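Local coordinates for protein LbaCas13a H328A (C2c2) (Lachnospiraceae bacterium NK4A179, PDB 5WLH) that binds a CRISPR RNA guide and, as a Cas13a-family ribonuclease, probably processes the guide precursor and cleaves RNA once the guide has paired with a target, at residues A459-E462 and L463-S466; K1372-M1375 and D1376-I1379; E387-N390 and N391-F395; G143-A146 and A147-E150. All coordinates share one frame; numbering follows the deposited sequence.

Contact 1: A459-E462 and L463-S466; sequences AMDE and LNAS
The two flat groups of this turn, the carboxylate of D461 and the amide of N464, lie with their planes 67° apart, and D461 OD1 stays 3.7 Å from N464 ND2. Instead N464 ND2 gives D461 O a weak, bent hydrogen bond of 3.0 Å. D461 O also takes N464 N, at 3.0 Å but much straighter, so one carbonyl is gripped twice by a single residue. One step earlier L463 N donates to M460 O at 3.0 Å, the i to i+3 spacing that defines a 3-10 turn, just after helix 429-458. On the apolar side, bends of -68° at chi2 and -70° at chi3 fold the M460 chain back, carrying M460 CE to 4.0 Å from L463 CD1, while M460 CB approaches the same methyl to 3.8 Å. Both side chains are buried against helix 1171-1180, touching C1177. The polar ends have partners in neighbouring parts of the chain: D461 OD2 bonds to S477 OG, E462 OE2 to E472 N, E462 OE1 forms salt bridges with K468 and K475, and N464 OD1 takes A610 N, just past an R-X4-H sequence of the kind that marks HEPN nuclease sites. The chemistry is thus split: thioether and leucine branches fill the buried side, while the N464 amide bridges, its ND2 weakly held on D461 O within the turn and its OD1 on A610 N.

Contact 2: K1372-M1375 and D1376-I1379; sequences KVNM and DEMI
V1373 and M1378 bracket the start of the one-turn helix 1375-1378 as a hydrophobic staple, joining the residue before the N-cap to one inside the helix. V1373 CG2 lies 4.0 Å from M1378 CE and as near to its sulfur, and V1373 also packs on I1364 and F1368 of helix 1357-1368. N1374 follows as the N-cap. With CG swung anti to the backbone N (chi1 -175°), N1374 OD1 curls over the first turn and accepts E1377 N at 3.0 Å; the bond is fairly straight, but the donor stands above the amide plane. Past this bond the N1374 amide and the E1377 carboxylate are stacked, their planes only 7° apart, with N1374 ND2 4.0 Å from E1377 OE2. The backbone of N1374 works as well, N1374 O receiving M1378 N at 3.0 Å in the carbonyl plane. Backbone bonds of M1378 with V1336 and of E1377 with N1334 tie this short helix to the start of strand 1336-1344 and to the residues just before it, while D1376 OD1 forms a salt bridge with K1357. M1375 closes the sequence: M1375 O accepts I1379 N at 2.9 Å, an i to i+4 bond that runs to the residue just past the helix. There the isoleucine side chain leans over the same carbonyl, I1379 CG1 coming to 3.2 Å from M1375 O.

Contact 3: E387-N390 and N391-F395; sequences EEDN and NGRYF
N390 lays its side-chain amide past the ring of Y394, the two running in opposite directions with planes 41° apart, and N390 OD1 comes to 3.5 Å from Y394 CD2. The chi1 of -173° turns the N390 amide away from its own backbone N and forward along the chain that follows, where both of its ends are used. N390 OD1 accepts Y394 N at 2.9 Å in a nearly straight bond, and N390 ND2 donates to F395 O at 3.0 Å, with that oxygen lying in the amide plane. A leucine in its place would probably leave Y394 N without its acceptor and F395 O with one donor fewer, still held by N401 ND2. The backbone meanwhile makes a type I' beta turn from N390 to R393, just beyond helix 357-388, with N391 and G392 both at positive phi; a side chain on G392 would jam against the preceding carbonyl oxygen. N390 O is held from both faces of its carbonyl plane, by R393 N at 3.1 Å and by R393 NH1 at 2.9 Å. To bring NH1 there, the arginine chain runs extended from CG to NE, and its NE is fixed on L318 O. D389 OD1 adds only a long salt bridge of 3.7 Å to R393 NH1, charge without a directed N-H, since it lies well out of the guanidinium plane. On the ring, R393 CB sits over the centre of one face of Y394, whose hydroxyl shares a water with D389 O, the water lying 2.6 Å from Y394 OH.

Contact 4: G143-A146 and A147-E150; sequences GVDA and ATAE
T148 sets its side chain against D145, the N-cap of helix 146-155, whose carboxylate accepts the backbone N-H of T148, one of those the first turn leaves without a partner in the helix. At T148 CB the nearest atoms across are both of D145's carboxylate oxygens and V144 CG1, the last at 3.6 Å. CB then splits. With chi1 at -60° the hydroxyl lies beside the backbone N, and this lets OG1 and N of T148 work on the same acceptor: T148 OG1 donates to D145 OD2 at 3.0 Å, meeting it on the syn side close to the carboxylate plane, and T148 N reaches OD2 at the same length from higher above that plane. Both come from one face, so a single oxygen takes two donors of one residue. The other branch, T148 CG2, turns to the apolar side and ends 3.7 Å from V144 CG1. A valine here would probably keep the backbone bond but leave D145 OD2 with one donor fewer and the carboxylate freer to turn.

V144 completes the motif as a hydrophobic staple, V144 CG1 lying 4.2 Å from A149 CB across the cap, while T148 also touches F114 and A149 touches F139. The negative charge of D145 sits at the helix start, where it would be expected to interact well with the helix dipole. The backbone bonds then take over, A149 N to D145 O and E150 N to A146 O, and A149 CB closes to 3.2 Å from D145 O.

How the contacts relate
All four contacts are local, each formed within one continuous run at the end of a different helix, and they lie far apart, with contacts 1 and 2 on opposite sides of the chain's centre. Contacts 2 and 4 share a solution, a side-chain N-cap with a hydrophobic staple, yet an asparagine serves one and an aspartate the other. Contacts 1 and 3 follow the ends of long helices, and there asparagine amides bond to backbone groups as the chain turns away. Contact 4 is the surface case, its nearest atom about 23 Å from the RNA; the rest are partly buried. Contact 3 comes closest to the RNA, its nearest atom about 8 Å from the bound nucleic acid.

Contact 1: A459-E462 and L463-S466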
loop_
_atom_site.group_PDB
_atom_site.type_symbol
_atom_site.label_atom_id
_atom_site.label_comp_id
_atom_site.label_asym_id
_atom_site.label_seq_id
_atom_site.Cartn_x
_atom_site.Cartn_y
_atom_site.Cartn_z
ATOM N N ALA A 459 -12.023 -23.347 2.912
ATOM C CA ALA A 459 -12.949 -24.271 3.562
ATOM C C ALA A 459 -14.390 -23.773 3.509
ATOM O O ALA A 459 -15.205 -24.145 4.360
ATOM C CB ALA A 459 -12.532 -24.543 5.010
ATOM N N MET A 460 -14.735 -22.957 2.504
ATOM C CA MET A 460 -16.084 -22.419 2.366
ATOM C C MET A 460 -16.575 -22.575 0.932
ATOM O O MET A 460 -17.316 -21.738 0.433
ATOM C CB MET A 460 -16.134 -20.952 2.796
ATOM C CG MET A 460 -15.703 -20.726 4.244
ATOM S SD MET A 460 -16.849 -21.401 5.467
ATOM C CE MET A 460 -18.260 -20.302 5.295
ATOM N N ASP A 461 -16.118 -23.630 0.255
ATOM C CA ASP A 461 -16.497 -23.899 -1.133
ATOM C C ASP A 461 -18.004 -23.761 -1.377
ATOM O O ASP A 461 -18.435 -23.217 -2.399
ATOM C CB ASP A 461 -16.042 -25.321 -1.476
ATOM C CG ASP A 461 -15.444 -25.440 -2.841
ATOM O OD1 ASP A 461 -16.099 -25.015 -3.818
ATOM O OD2 ASP A 461 -14.323 -25.995 -2.928
ATOM N N GLU A 462 -18.823 -24.275 -0.473
ATOM C CA GLU A 462 -20.252 -24.361 -0.760
ATOM C C GLU A 462 -20.981 -23.039 -0.556
ATOM O O GLU A 462 -22.212 -22.998 -0.658
ATOM C CB GLU A 462 -20.869 -25.494 0.067
ATOM C CG GLU A 462 -20.000 -26.752 0.011
ATOM C CD GLU A 462 -20.767 -28.064 0.035
ATOM O OE1 GLU A 462 -20.333 -29.025 -0.634
ATOM O OE2 GLU A 462 -21.793 -28.149 0.732
ATOM N N LEU A 463 -20.259 -21.952 -0.275
ATOM C CA LEU A 463 -20.844 -20.627 -0.464
ATOM C C LEU A 463 -21.178 -20.381 -1.930
ATOM O O LEU A 463 -22.073 -19.586 -2.233
ATOM C CB LEU A 463 -19.894 -19.539 0.030
ATOM C CG LEU A 463 -19.610 -19.450 1.529
ATOM C CD1 LEU A 463 -18.657 -18.291 1.834
ATOM C CD2 LEU A 463 -20.908 -19.279 2.312
ATOM N N ASN A 464 -20.453 -21.033 -2.844
ATOM C CA ASN A 464 -20.678 -20.846 -4.273
ATOM C C ASN A 464 -22.093 -21.272 -4.632
ATOM O O ASN A 464 -22.577 -22.308 -4.167
ATOM C CB ASN A 464 -19.660 -21.656 -5.083
ATOM C CG ASN A 464 -18.308 -20.971 -5.176
ATOM O OD1 ASN A 464 -18.198 -19.844 -5.673
ATOM N ND2 ASN A 464 -17.267 -21.647 -4.682
ATOM N N ALA A 465 -22.756 -20.456 -5.456
ATOM C CA ALA A 465 -24.157 -20.692 -5.790
ATOM C C ALA A 465 -24.346 -22.096 -6.358
ATOM O O ALA A 465 -23.569 -22.550 -7.207
ATOM C CB ALA A 465 -24.651 -19.640 -6.787
ATOM N N SER A 466 -25.368 -22.790 -5.860
ATOM C CA SER A 466 -25.657 -24.149 -6.300
ATOM C C SER A 466 -27.119 -24.443 -6.013
ATOM O O SER A 466 -27.801 -23.691 -5.311
ATOM C CB SER A 466 -24.773 -25.177 -5.592
ATOM O OG SER A 466 -25.121 -25.260 -4.215
#

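Contact 2: K1372-M1375 and D1376-I1379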
loop_
_atom_site.group_PDB
_atom_site.type_symbol
_atom_site.label_atom_id
_atom_site.label_comp_id
_atom_site.label_asym_id
_atom_site.label_seq_id
_atom_site.Cartn_x
_atom_site.Cartn_y
_atom_site.Cartn_z
ATOM N N LYS A 1372 -7.192 26.034 11.743
ATOM C CA LYS A 1372 -6.314 26.987 11.085
ATOM C C LYS A 1372 -4.986 27.041 11.810
ATOM O O LYS A 1372 -4.933 26.939 13.037
ATOM C CB LYS A 1372 -6.947 28.380 11.025
ATOM C CG LYS A 1372 -8.110 28.356 10.079
ATOM C CD LYS A 1372 -7.555 28.473 8.653
ATOM C CE LYS A 1372 -8.557 28.055 7.595
ATOM N NZ LYS A 1372 -7.898 27.564 6.326
ATOM N N VAL A 1373 -3.909 27.162 11.041
ATOM C CA VAL A 1373 -2.577 27.133 11.619
ATOM C C VAL A 1373 -1.772 28.279 11.032
ATOM O O VAL A 1373 -2.098 28.833 9.978
ATOM C CB VAL A 1373 -1.839 25.789 11.394
ATOM C CG1 VAL A 1373 -2.751 24.622 11.696
ATOM C CG2 VAL A 1373 -1.302 25.696 9.973
ATOM N N ASN A 1374 -0.707 28.634 11.742
ATOM C CA ASN A 1374 0.200 29.683 11.290
ATOM C C ASN A 1374 1.061 29.094 10.180
ATOM O O ASN A 1374 2.081 28.453 10.438
ATOM C CB ASN A 1374 1.043 30.195 12.453
ATOM C CG ASN A 1374 1.925 31.371 12.067
ATOM O OD1 ASN A 1374 2.347 31.501 10.918
ATOM N ND2 ASN A 1374 2.212 32.237 13.035
ATOM N N MET A 1375 0.664 29.328 8.933
ATOM C CA MET A 1375 1.353 28.677 7.827
ATOM C C MET A 1375 2.695 29.312 7.528
ATOM O O MET A 1375 3.601 28.621 7.050
ATOM C CB MET A 1375 0.454 28.672 6.599
ATOM C CG MET A 1375 -0.807 27.896 6.888
ATOM S SD MET A 1375 -1.823 27.581 5.462
ATOM C CE MET A 1375 -2.495 29.201 5.119
ATOM N N ASP A 1376 2.858 30.606 7.828
ATOM C CA ASP A 1376 4.176 31.222 7.707
ATOM C C ASP A 1376 5.201 30.512 8.580
ATOM O O ASP A 1376 6.336 30.273 8.153
ATOM C CB ASP A 1376 4.101 32.705 8.079
ATOM C CG ASP A 1376 3.212 33.493 7.144
ATOM O OD1 ASP A 1376 3.121 33.123 5.948
ATOM O OD2 ASP A 1376 2.616 34.494 7.605
ATOM N N GLU A 1377 4.832 30.178 9.816
ATOM C CA GLU A 1377 5.779 29.472 10.666
ATOM C C GLU A 1377 5.940 28.016 10.229
ATOM O O GLU A 1377 7.043 27.464 10.289
ATOM C CB GLU A 1377 5.336 29.554 12.126
ATOM C CG GLU A 1377 6.241 30.450 12.977
ATOM C CD GLU A 1377 5.732 30.640 14.395
ATOM O OE1 GLU A 1377 6.164 31.616 15.045
ATOM O OE2 GLU A 1377 4.904 29.826 14.861
ATOM N N MET A 1378 4.855 27.387 9.775
ATOM C CA MET A 1378 4.917 25.958 9.468
ATOM C C MET A 1378 5.693 25.684 8.183
ATOM O O MET A 1378 6.399 24.671 8.077
ATOM C CB MET A 1378 3.502 25.394 9.368
ATOM C CG MET A 1378 3.482 23.891 9.085
ATOM S SD MET A 1378 1.821 23.218 9.306
ATOM C CE MET A 1378 1.659 23.253 11.087
ATOM N N ILE A 1379 5.568 26.557 7.191
ATOM C CA ILE A 1379 6.209 26.320 5.907
ATOM C C ILE A 1379 7.670 26.742 5.974
ATOM O O ILE A 1379 7.992 27.856 6.407
ATOM C CB ILE A 1379 5.471 27.058 4.783
ATOM C CG1 ILE A 1379 4.040 26.522 4.649
ATOM C CG2 ILE A 1379 6.264 26.934 3.484
ATOM C CD1 ILE A 1379 3.196 27.256 3.634
#

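Contact 3: E387-N390 and N391-F395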
loop_
_atom_site.group_PDB
_atom_site.type_symbol
_atom_site.label_atom_id
_atom_site.label_comp_id
_atom_site.label_asym_id
_atom_site.label_seq_id
_atom_site.Cartn_x
_atom_site.Cartn_y
_atom_site.Cartn_z
ATOM N N GLU A 387 7.459 -21.045 37.428
ATOM C CA GLU A 387 7.840 -22.385 37.861
ATOM C C GLU A 387 7.533 -22.596 39.340
ATOM O O GLU A 387 7.083 -23.678 39.736
ATOM C CB GLU A 387 9.332 -22.619 37.591
ATOM C CG GLU A 387 9.711 -22.792 36.113
ATOM C CD GLU A 387 11.217 -22.672 35.835
ATOM O OE1 GLU A 387 11.974 -22.181 36.707
ATOM O OE2 GLU A 387 11.645 -23.072 34.726
ATOM N N GLU A 388 7.749 -21.574 40.167
ATOM C CA GLU A 388 7.733 -21.730 41.616
ATOM C C GLU A 388 6.490 -21.195 42.296
ATOM O O GLU A 388 6.149 -21.670 43.378
ATOM C CB GLU A 388 8.956 -21.039 42.236
ATOM C CG GLU A 388 10.267 -21.585 41.738
ATOM C CD GLU A 388 11.465 -20.834 42.296
ATOM O OE1 GLU A 388 11.296 -20.033 43.242
ATOM O OE2 GLU A 388 12.578 -21.039 41.772
ATOM N N ASP A 389 5.807 -20.221 41.711
ATOM C CA ASP A 389 4.752 -19.501 42.417
ATOM C C ASP A 389 3.542 -19.303 41.509
ATOM O O ASP A 389 2.988 -18.209 41.409
ATOM C CB ASP A 389 5.268 -18.157 42.941
ATOM C CG ASP A 389 4.736 -17.820 44.327
ATOM O OD1 ASP A 389 3.975 -18.634 44.899
ATOM O OD2 ASP A 389 5.071 -16.724 44.839
ATOM N N ASN A 390 3.124 -20.378 40.838
ATOM C CA ASN A 390 1.941 -20.360 39.987
ATOM C C ASN A 390 0.702 -20.564 40.851
ATOM O O ASN A 390 0.071 -19.592 41.280
ATOM C CB ASN A 390 2.047 -21.436 38.901
ATOM C CG ASN A 390 0.922 -21.350 37.887
ATOM O OD1 ASN A 390 -0.022 -20.595 38.074
ATOM N ND2 ASN A 390 1.015 -22.134 36.813
ATOM N N ASN A 391 0.360 -21.821 41.114
ATOM C CA ASN A 391 -0.726 -22.174 42.026
ATOM C C ASN A 391 -2.018 -21.457 41.642
ATOM O O ASN A 391 -2.697 -20.851 42.476
ATOM C CB ASN A 391 -0.344 -21.871 43.480
ATOM C CG ASN A 391 1.067 -22.331 43.830
ATOM O OD1 ASN A 391 1.880 -21.546 44.329
ATOM N ND2 ASN A 391 1.364 -23.604 43.566
ATOM N N GLY A 392 -2.345 -21.505 40.351
ATOM C CA GLY A 392 -3.582 -20.941 39.854
ATOM C C GLY A 392 -3.507 -19.517 39.352
ATOM O O GLY A 392 -4.513 -19.008 38.840
ATOM N N ARG A 393 -2.360 -18.849 39.498
ATOM C CA ARG A 393 -2.229 -17.470 39.036
ATOM C C ARG A 393 -2.191 -17.403 37.520
ATOM O O ARG A 393 -2.797 -16.513 36.916
ATOM C CB ARG A 393 -0.945 -16.850 39.580
ATOM C CG ARG A 393 -1.057 -16.256 40.962
ATOM C CD ARG A 393 0.315 -15.897 41.493
ATOM N NE ARG A 393 0.271 -15.626 42.924
ATOM C CZ ARG A 393 0.451 -16.548 43.863
ATOM N NH1 ARG A 393 0.692 -17.812 43.527
ATOM N NH2 ARG A 393 0.388 -16.202 45.137
ATOM N N TYR A 394 -1.427 -18.299 36.901
ATOM C CA TYR A 394 -1.135 -18.296 35.483
ATOM C C TYR A 394 -1.847 -19.494 34.864
ATOM O O TYR A 394 -2.810 -20.026 35.446
ATOM C CB TYR A 394 0.386 -18.301 35.294
ATOM C CG TYR A 394 1.074 -17.342 36.252
ATOM C CD1 TYR A 394 0.832 -15.979 36.192
ATOM C CD2 TYR A 394 1.939 -17.814 37.243
ATOM C CE1 TYR A 394 1.439 -15.092 37.083
ATOM C CE2 TYR A 394 2.546 -16.948 38.134
ATOM C CZ TYR A 394 2.291 -15.591 38.051
ATOM O OH TYR A 394 2.893 -14.718 38.925
ATOM N N PHE A 395 -1.381 -19.935 33.702
ATOM C CA PHE A 395 -2.017 -21.085 33.084
ATOM C C PHE A 395 -1.496 -22.382 33.695
ATOM O O PHE A 395 -0.346 -22.468 34.148
ATOM C CB PHE A 395 -1.806 -21.051 31.570
ATOM C CG PHE A 395 -2.450 -19.855 30.916
ATOM C CD1 PHE A 395 -3.810 -19.830 30.660
ATOM C CD2 PHE A 395 -1.697 -18.731 30.602
ATOM C CE1 PHE A 395 -4.401 -18.705 30.069
ATOM C CE2 PHE A 395 -2.274 -17.627 30.020
ATOM C CZ PHE A 395 -3.632 -17.606 29.753
HETATM O O HOH W 1 3.825 -15.582 41.139
#

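Contact 4: G143-A146 and A147-E150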
loop_
_atom_site.group_PDB
_atom_site.type_symbol
_atom_site.label_atom_id
_atom_site.label_comp_id
_atom_site.label_asym_id
_atom_site.label_seq_id
_atom_site.Cartn_x
_atom_site.Cartn_y
_atom_site.Cartn_z
ATOM N N GLY A 143 43.640 -30.691 14.225
ATOM C CA GLY A 143 44.451 -31.443 13.281
ATOM C C GLY A 143 45.848 -30.898 13.073
ATOM O O GLY A 143 46.353 -30.915 11.942
ATOM N N VAL A 144 46.498 -30.431 14.139
ATOM C CA VAL A 144 47.743 -29.673 14.037
ATOM C C VAL A 144 48.645 -30.027 15.215
ATOM O O VAL A 144 48.170 -30.224 16.339
ATOM C CB VAL A 144 47.449 -28.154 13.973
ATOM C CG1 VAL A 144 48.609 -27.327 14.510
ATOM C CG2 VAL A 144 47.108 -27.740 12.544
ATOM N N ASP A 145 49.947 -30.114 14.953
ATOM C CA ASP A 145 50.943 -30.468 15.959
ATOM C C ASP A 145 51.068 -29.357 17.002
ATOM O O ASP A 145 50.322 -28.375 17.001
ATOM C CB ASP A 145 52.283 -30.738 15.287
ATOM C CG ASP A 145 52.680 -29.627 14.344
ATOM O OD1 ASP A 145 52.104 -29.557 13.234
ATOM O OD2 ASP A 145 53.539 -28.808 14.730
ATOM N N ALA A 146 52.051 -29.495 17.897
ATOM C CA ALA A 146 52.180 -28.564 19.014
ATOM C C ALA A 146 52.968 -27.317 18.636
ATOM O O ALA A 146 52.650 -26.216 19.098
ATOM C CB ALA A 146 52.843 -29.257 20.205
ATOM N N ALA A 147 54.013 -27.472 17.823
ATOM C CA ALA A 147 54.798 -26.316 17.404
ATOM C C ALA A 147 53.984 -25.399 16.500
ATOM O O ALA A 147 54.033 -24.172 16.635
ATOM C CB ALA A 147 56.078 -26.784 16.704
ATOM N N THR A 148 53.220 -25.975 15.575
ATOM C CA THR A 148 52.390 -25.151 14.705
ATOM C C THR A 148 51.260 -24.494 15.491
ATOM O O THR A 148 50.922 -23.327 15.250
ATOM C CB THR A 148 51.853 -26.006 13.559
ATOM O OG1 THR A 148 52.960 -26.530 12.809
ATOM C CG2 THR A 148 50.977 -25.184 12.636
ATOM N N ALA A 149 50.688 -25.222 16.455
ATOM C CA ALA A 149 49.628 -24.662 17.287
ATOM C C ALA A 149 50.090 -23.385 17.973
ATOM O O ALA A 149 49.339 -22.409 18.055
ATOM C CB ALA A 149 49.170 -25.695 18.317
ATOM N N GLU A 150 51.338 -23.362 18.445
ATOM C CA GLU A 150 51.866 -22.153 19.067
ATOM C C GLU A 150 51.928 -20.995 18.078
ATOM O O GLU A 150 51.610 -19.854 18.431
ATOM C CB GLU A 150 53.250 -22.425 19.659
ATOM C CG GLU A 150 53.552 -21.610 20.906
ATOM C CD GLU A 150 52.566 -21.880 22.029
ATOM O OE1 GLU A 150 52.309 -23.068 22.323
ATOM O OE2 GLU A 150 52.043 -20.904 22.614
#